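Local structure of competence protein PILN (Thermus thermophilus, 4BHQ) at residues Glu72-Ser77 / Gln109-Ser114; Gly132-Gly137 / Ser150-Val155. The protein probably helps to build the inner-membrane platform that initiates type IV pilus biogenesis, this structure being its periplasmic domain. All coordinates share one frame; numbering follows the deposited sequence.

In the fold
From the N terminus, the chain runs through helix 53-63 into strand 73-82, the first strand of a four-stranded antiparallel sheet. It passes helix 85-93 and returns as strand 102-112. Contact 1 closes this loop by pairing the start of the first strand with the end of the second. Helix 115-124 follows, and then the hairpin of strands 131-141 and 146-156. Contact 2 closes that hairpin. The two contacts come in series and do not cross. Strand 146-156 lies beside strand 102-112, so both contacts belong to one sheet. They meet where Gln-109 packs on Ser-150. Their centres are about 13 Å apart.

Contact 1. Residues Glu72-Ser77 / Gln109-Ser114; sequences EVALRS and QGEALS
Arg-76, at the corner of its strand, and Glu-111 cross obliquely. The Arg-76 chain bends at its CB-CG bond (chi2 -64°), which brings its guanidinium up to Glu-111. The Glu-111 chain runs out extended beyond CG. The two flat groups stand 75° apart, so the salt bridge is not a flat fork. NE of Arg-76 lies 2.8 Å from Glu-111 OE2. That oxygen sits at the guanidinium edge, in its plane, but is met from above the carboxylate plane. Both bonds from Arg-76 NH2 to the carboxylate are weak. Glu-111 OE2 also bridges to Arg-144, so two positive charges probably stabilise the ionised carboxylate.

On the face of Val-73, Leu-75 and Ala-112, Val-73 CG2 meets Ala-112 CB at 4.0 Å, and Phe-121 and Leu-118 of helix 115-124 pack against this pair. Leu-75 lies on the same face and reaches Ile-64 of the second subunit.

The backbone fixes the register. Ala-74 N lies 2.8 Å from Glu-111 O, and Glu-111 N bonds back to Ala-74 O. Leu-113 N meets Glu-72 O at 2.7 Å. Further along, Gln-109 O takes bonds from Arg-76 N (2.8 Å) and Ser-77 N (3.2 Å). Two consecutive residues thus face one, a classic beta bulge in an antiparallel strand pair.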
loop_
_atom_site.group_PDB
_atom_site.type_symbol
_atom_site.label_atom_id
_atom_site.label_comp_id
_atom_site.label_asym_id
_atom_site.label_seq_id
_atom_site.Cartn_x
_atom_site.Cartn_y
_atom_site.Cartn_z
ATOM N N GLU A 72 0.702 -13.488 3.657
ATOM C CA GLU A 72 -0.484 -14.300 3.840
ATOM C C GLU A 72 -1.730 -13.711 3.172
ATOM O O GLU A 72 -2.686 -14.429 2.929
ATOM C CB GLU A 72 -0.725 -14.649 5.340
ATOM C CG GLU A 72 -0.901 -13.443 6.275
ATOM C CD GLU A 72 -1.387 -13.871 7.685
ATOM O OE1 GLU A 72 -1.119 -15.046 8.072
ATOM O OE2 GLU A 72 -2.103 -13.081 8.358
ATOM N N VAL A 73 -1.701 -12.413 2.933
ATOM C CA VAL A 73 -2.689 -11.683 2.137
ATOM C C VAL A 73 -2.005 -10.870 1.042
ATOM O O VAL A 73 -1.152 -9.981 1.308
ATOM C CB VAL A 73 -3.550 -10.764 2.998
ATOM C CG1 VAL A 73 -4.444 -9.887 2.110
ATOM C CG2 VAL A 73 -4.436 -11.628 3.933
ATOM N N ALA A 74 -2.334 -11.187 -0.201
ATOM C CA ALA A 74 -1.788 -10.407 -1.338
ATOM C C ALA A 74 -2.869 -9.572 -1.957
ATOM O O ALA A 74 -3.971 -10.082 -2.268
ATOM C CB ALA A 74 -1.185 -11.368 -2.353
ATOM N N LEU A 75 -2.586 -8.289 -2.199
ATOM C CA LEU A 75 -3.588 -7.461 -2.840
ATOM C C LEU A 75 -3.421 -7.508 -4.367
ATOM O O LEU A 75 -2.313 -7.551 -4.873
ATOM C CB LEU A 75 -3.557 -6.024 -2.243
ATOM C CG LEU A 75 -3.775 -6.043 -0.686
ATOM C CD1 LEU A 75 -3.534 -4.690 -0.091
ATOM C CD2 LEU A 75 -5.249 -6.425 -0.423
ATOM N N ARG A 76 -4.538 -7.418 -5.096
ATOM C CA ARG A 76 -4.557 -7.420 -6.538
ATOM C C ARG A 76 -5.034 -6.097 -7.071
ATOM O O ARG A 76 -4.749 -5.711 -8.243
ATOM C CB ARG A 76 -5.490 -8.538 -7.077
ATOM C CG ARG A 76 -5.001 -9.895 -6.675
ATOM C CD ARG A 76 -3.578 -10.099 -7.390
ATOM N NE ARG A 76 -3.033 -11.370 -6.940
ATOM C CZ ARG A 76 -1.749 -11.641 -6.866
ATOM N NH1 ARG A 76 -0.838 -10.677 -7.221
ATOM N NH2 ARG A 76 -1.404 -12.846 -6.526
ATOM N N SER A 77 -5.789 -5.378 -6.249
ATOM C CA SER A 77 -6.243 -4.045 -6.652
ATOM C C SER A 77 -6.531 -3.250 -5.423
ATOM O O SER A 77 -7.168 -3.736 -4.484
ATOM C CB SER A 77 -7.515 -4.143 -7.556
ATOM O OG SER A 77 -7.936 -2.809 -7.879
ATOM N N GLN A 109 -9.429 -5.690 -3.857
ATOM C CA GLN A 109 -9.564 -7.091 -4.350
ATOM C C GLN A 109 -8.307 -7.764 -3.904
ATOM O O GLN A 109 -7.172 -7.213 -4.089
ATOM C CB GLN A 109 -9.647 -7.133 -5.868
ATOM C CG GLN A 109 -10.801 -6.369 -6.409
ATOM C CD GLN A 109 -12.099 -7.079 -6.102
ATOM O OE1 GLN A 109 -12.107 -8.313 -6.080
ATOM N NE2 GLN A 109 -13.176 -6.321 -5.801
ATOM N N GLY A 110 -8.423 -8.947 -3.331
ATOM C CA GLY A 110 -7.229 -9.641 -2.850
ATOM C C GLY A 110 -7.332 -11.147 -2.777
ATOM O O GLY A 110 -8.332 -11.758 -3.220
ATOM N N GLU A 111 -6.338 -11.750 -2.183
ATOM C CA GLU A 111 -6.195 -13.194 -2.058
ATOM C C GLU A 111 -5.626 -13.392 -0.651
ATOM O O GLU A 111 -4.707 -12.656 -0.267
ATOM C CB GLU A 111 -5.116 -13.736 -2.979
ATOM C CG GLU A 111 -5.328 -13.442 -4.388
ATOM C CD GLU A 111 -4.160 -13.860 -5.207
ATOM O OE1 GLU A 111 -3.101 -14.209 -4.603
ATOM O OE2 GLU A 111 -4.316 -13.856 -6.432
ATOM N N ALA A 112 -6.139 -14.406 0.050
ATOM C CA ALA A 112 -5.714 -14.748 1.397
ATOM C C ALA A 112 -5.305 -16.210 1.381
ATOM O O ALA A 112 -5.998 -17.087 0.781
ATOM C CB ALA A 112 -6.819 -14.484 2.398
ATOM N N LEU A 113 -4.156 -16.505 1.984
ATOM C CA LEU A 113 -3.603 -17.851 1.998
ATOM C C LEU A 113 -4.542 -18.857 2.741
ATOM O O LEU A 113 -4.538 -20.041 2.460
ATOM C CB LEU A 113 -2.242 -17.831 2.682
ATOM C CG LEU A 113 -1.353 -19.070 2.725
ATOM C CD1 LEU A 113 -1.035 -19.590 1.341
ATOM C CD2 LEU A 113 -0.054 -18.815 3.492
ATOM N N SER A 114 -5.282 -18.391 3.722
ATOM C CA SER A 114 -6.117 -19.279 4.531
ATOM C C SER A 114 -7.279 -18.444 4.996
ATOM O O SER A 114 -7.211 -17.185 4.941
ATOM C CB SER A 114 -5.315 -19.798 5.744
ATOM O OG SER A 114 -5.051 -18.750 6.652
#

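Contact 2. Residues Gly132-Gly137 / Ser150-Val155; sequences GIEFQG and SARVGV
Gln-136 has CG anti to its carbonyl carbon (chi1 -59°) and an extended chain, which carries its amide across Ser-150 to Arg-152. Ser-150 holds OG between its backbone N and carbonyl carbon (chi1 71°), facing that amide. OG and Gln-136 OE1 are 3.0 Å apart. Water 1 lies 2.7 Å from the same Gln-136 OE1. The Arg-152 chain bends at chi3 (-59°) and crosses Gln-136 at about a right angle. Gln-136 NE2 lies over one face of the guanidinium, offset toward its rim. It is 3.2 Å from Arg-152 NE, but both are donors, so this is packing and not a bond.

Glu-134 has CG anti to the backbone N and lies alongside Arg-152, pointing the same way. Their charged ends form a salt bridge from OE1 to NH2. These two atoms are modelled too close together, so their exact placement is uncertain.

The backbones form an antiparallel hairpin pair with a classic beta bulge. Gln-136 N and Gly-137 N both donate to Ser-150 O, at 2.9 Å and 3.3 Å. The Gly-137 bond uses a lone pair in the carbonyl plane, while Gln-136 N approaches from above that plane. The backbone angles of Gly-137 would jam a CB against the preceding carbonyl, so glycine suits the bulge. Ser-150 N bonds back to Gly-137 O.

On the face away from Glu-134 and Arg-152, Ile-133 has CG1 anti to the backbone N. Its CD1 reaches Val-153 CG2 at 3.9 Å and Ala-151 CB at 4.1 Å. Ile-122 of helix 115-124 packs on Ile-133, while Phe-60 of the second subunit packs on Val-153.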
loop_
_atom_site.group_PDB
_atom_site.type_symbol
_atom_site.label_atom_id
_atom_site.label_comp_id
_atom_site.label_asym_id
_atom_site.label_seq_id
_atom_site.Cartn_x
_atom_site.Cartn_y
_atom_site.Cartn_z
ATOM N N GLY A 132 -12.774 1.607 9.298
ATOM C CA GLY A 132 -13.874 0.664 9.298
ATOM C C GLY A 132 -13.635 -0.230 8.092
ATOM O O GLY A 132 -12.856 0.122 7.181
ATOM N N ILE A 133 -14.295 -1.372 8.066
ATOM C CA ILE A 133 -14.196 -2.263 6.902
ATOM C C ILE A 133 -15.591 -2.806 6.572
ATOM O O ILE A 133 -16.370 -3.149 7.490
ATOM C CB ILE A 133 -13.157 -3.365 7.154
ATOM C CG1 ILE A 133 -12.989 -4.233 5.896
ATOM C CG2 ILE A 133 -13.525 -4.202 8.393
ATOM C CD1 ILE A 133 -11.745 -5.113 5.846
ATOM N N GLU A 134 -15.924 -2.858 5.291
ATOM C CA GLU A 134 -17.084 -3.643 4.865
ATOM C C GLU A 134 -16.628 -4.794 4.024
ATOM O O GLU A 134 -16.168 -4.594 2.891
ATOM C CB GLU A 134 -18.115 -2.764 4.135
ATOM C CG GLU A 134 -19.263 -3.620 3.624
ATOM C CD GLU A 134 -20.577 -2.854 3.467
ATOM O OE1 GLU A 134 -20.771 -2.214 2.405
ATOM O OE2 GLU A 134 -21.407 -2.944 4.412
ATOM N N PHE A 135 -16.701 -5.995 4.606
ATOM C CA PHE A 135 -16.342 -7.248 3.933
ATOM C C PHE A 135 -17.415 -7.645 2.932
ATOM O O PHE A 135 -18.535 -7.941 3.345
ATOM C CB PHE A 135 -16.129 -8.299 5.021
ATOM C CG PHE A 135 -15.889 -9.715 4.469
ATOM C CD1 PHE A 135 -14.871 -9.957 3.574
ATOM C CD2 PHE A 135 -16.752 -10.774 4.837
ATOM C CE1 PHE A 135 -14.635 -11.230 3.108
ATOM C CE2 PHE A 135 -16.541 -12.042 4.347
ATOM C CZ PHE A 135 -15.466 -12.272 3.478
ATOM N N GLN A 136 -17.091 -7.674 1.620
ATOM C CA GLN A 136 -18.100 -7.944 0.600
ATOM C C GLN A 136 -18.226 -9.435 0.353
ATOM O O GLN A 136 -19.282 -9.940 0.034
ATOM C CB GLN A 136 -17.760 -7.231 -0.750
ATOM C CG GLN A 136 -17.651 -5.701 -0.573
ATOM C CD GLN A 136 -17.114 -4.978 -1.853
ATOM O OE1 GLN A 136 -16.064 -5.364 -2.428
ATOM N NE2 GLN A 136 -17.828 -3.926 -2.287
ATOM N N GLY A 137 -17.123 -10.143 0.367
ATOM C CA GLY A 137 -17.223 -11.554 0.075
ATOM C C GLY A 137 -15.858 -12.239 -0.085
ATOM O O GLY A 137 -14.836 -11.587 -0.229
ATOM N N SER A 150 -13.083 -9.658 -1.531
ATOM C CA SER A 150 -13.243 -8.228 -1.739
ATOM C C SER A 150 -13.788 -7.534 -0.552
ATOM O O SER A 150 -14.595 -8.088 0.241
ATOM C CB SER A 150 -14.100 -7.944 -3.003
ATOM O OG SER A 150 -15.444 -8.287 -2.754
ATOM N N ALA A 151 -13.324 -6.299 -0.386
ATOM C CA ALA A 151 -13.671 -5.499 0.771
ATOM C C ALA A 151 -13.530 -4.026 0.444
ATOM O O ALA A 151 -12.762 -3.630 -0.443
ATOM C CB ALA A 151 -12.780 -5.866 1.988
ATOM N N ARG A 152 -14.234 -3.203 1.207
ATOM C CA ARG A 152 -14.032 -1.747 1.194
ATOM C C ARG A 152 -13.529 -1.328 2.595
ATOM O O ARG A 152 -14.091 -1.777 3.580
ATOM C CB ARG A 152 -15.350 -1.034 0.844
ATOM C CG ARG A 152 -15.622 -1.104 -0.672
ATOM C CD ARG A 152 -17.049 -0.553 -1.044
ATOM N NE ARG A 152 -18.021 -1.368 -0.307
ATOM C CZ ARG A 152 -19.338 -1.302 -0.384
ATOM N NH1 ARG A 152 -19.922 -0.398 -1.169
ATOM N NH2 ARG A 152 -20.069 -2.160 0.344
ATOM N N VAL A 153 -12.468 -0.494 2.635
ATOM C CA VAL A 153 -11.952 0.069 3.897
ATOM C C VAL A 153 -12.210 1.581 3.962
ATOM O O VAL A 153 -11.819 2.319 3.049
ATOM C CB VAL A 153 -10.443 -0.253 4.107
ATOM C CG1 VAL A 153 -9.820 0.635 5.192
ATOM C CG2 VAL A 153 -10.289 -1.732 4.510
ATOM N N GLY A 154 -12.837 2.048 5.056
ATOM C CA GLY A 154 -13.085 3.480 5.196
ATOM C C GLY A 154 -12.064 4.069 6.196
ATOM O O GLY A 154 -11.680 3.432 7.145
ATOM N N VAL A 155 -11.598 5.295 5.907
ATOM C CA VAL A 155 -10.650 5.985 6.761
ATOM C C VAL A 155 -11.186 7.364 7.142
ATOM O O VAL A 155 -11.617 8.134 6.283
ATOM C CB VAL A 155 -9.269 6.184 6.025
ATOM C CG1 VAL A 155 -8.189 6.567 7.085
ATOM C CG2 VAL A 155 -8.906 4.857 5.334
HETATM O O HOH W 1 -14.058 -3.875 -3.537
#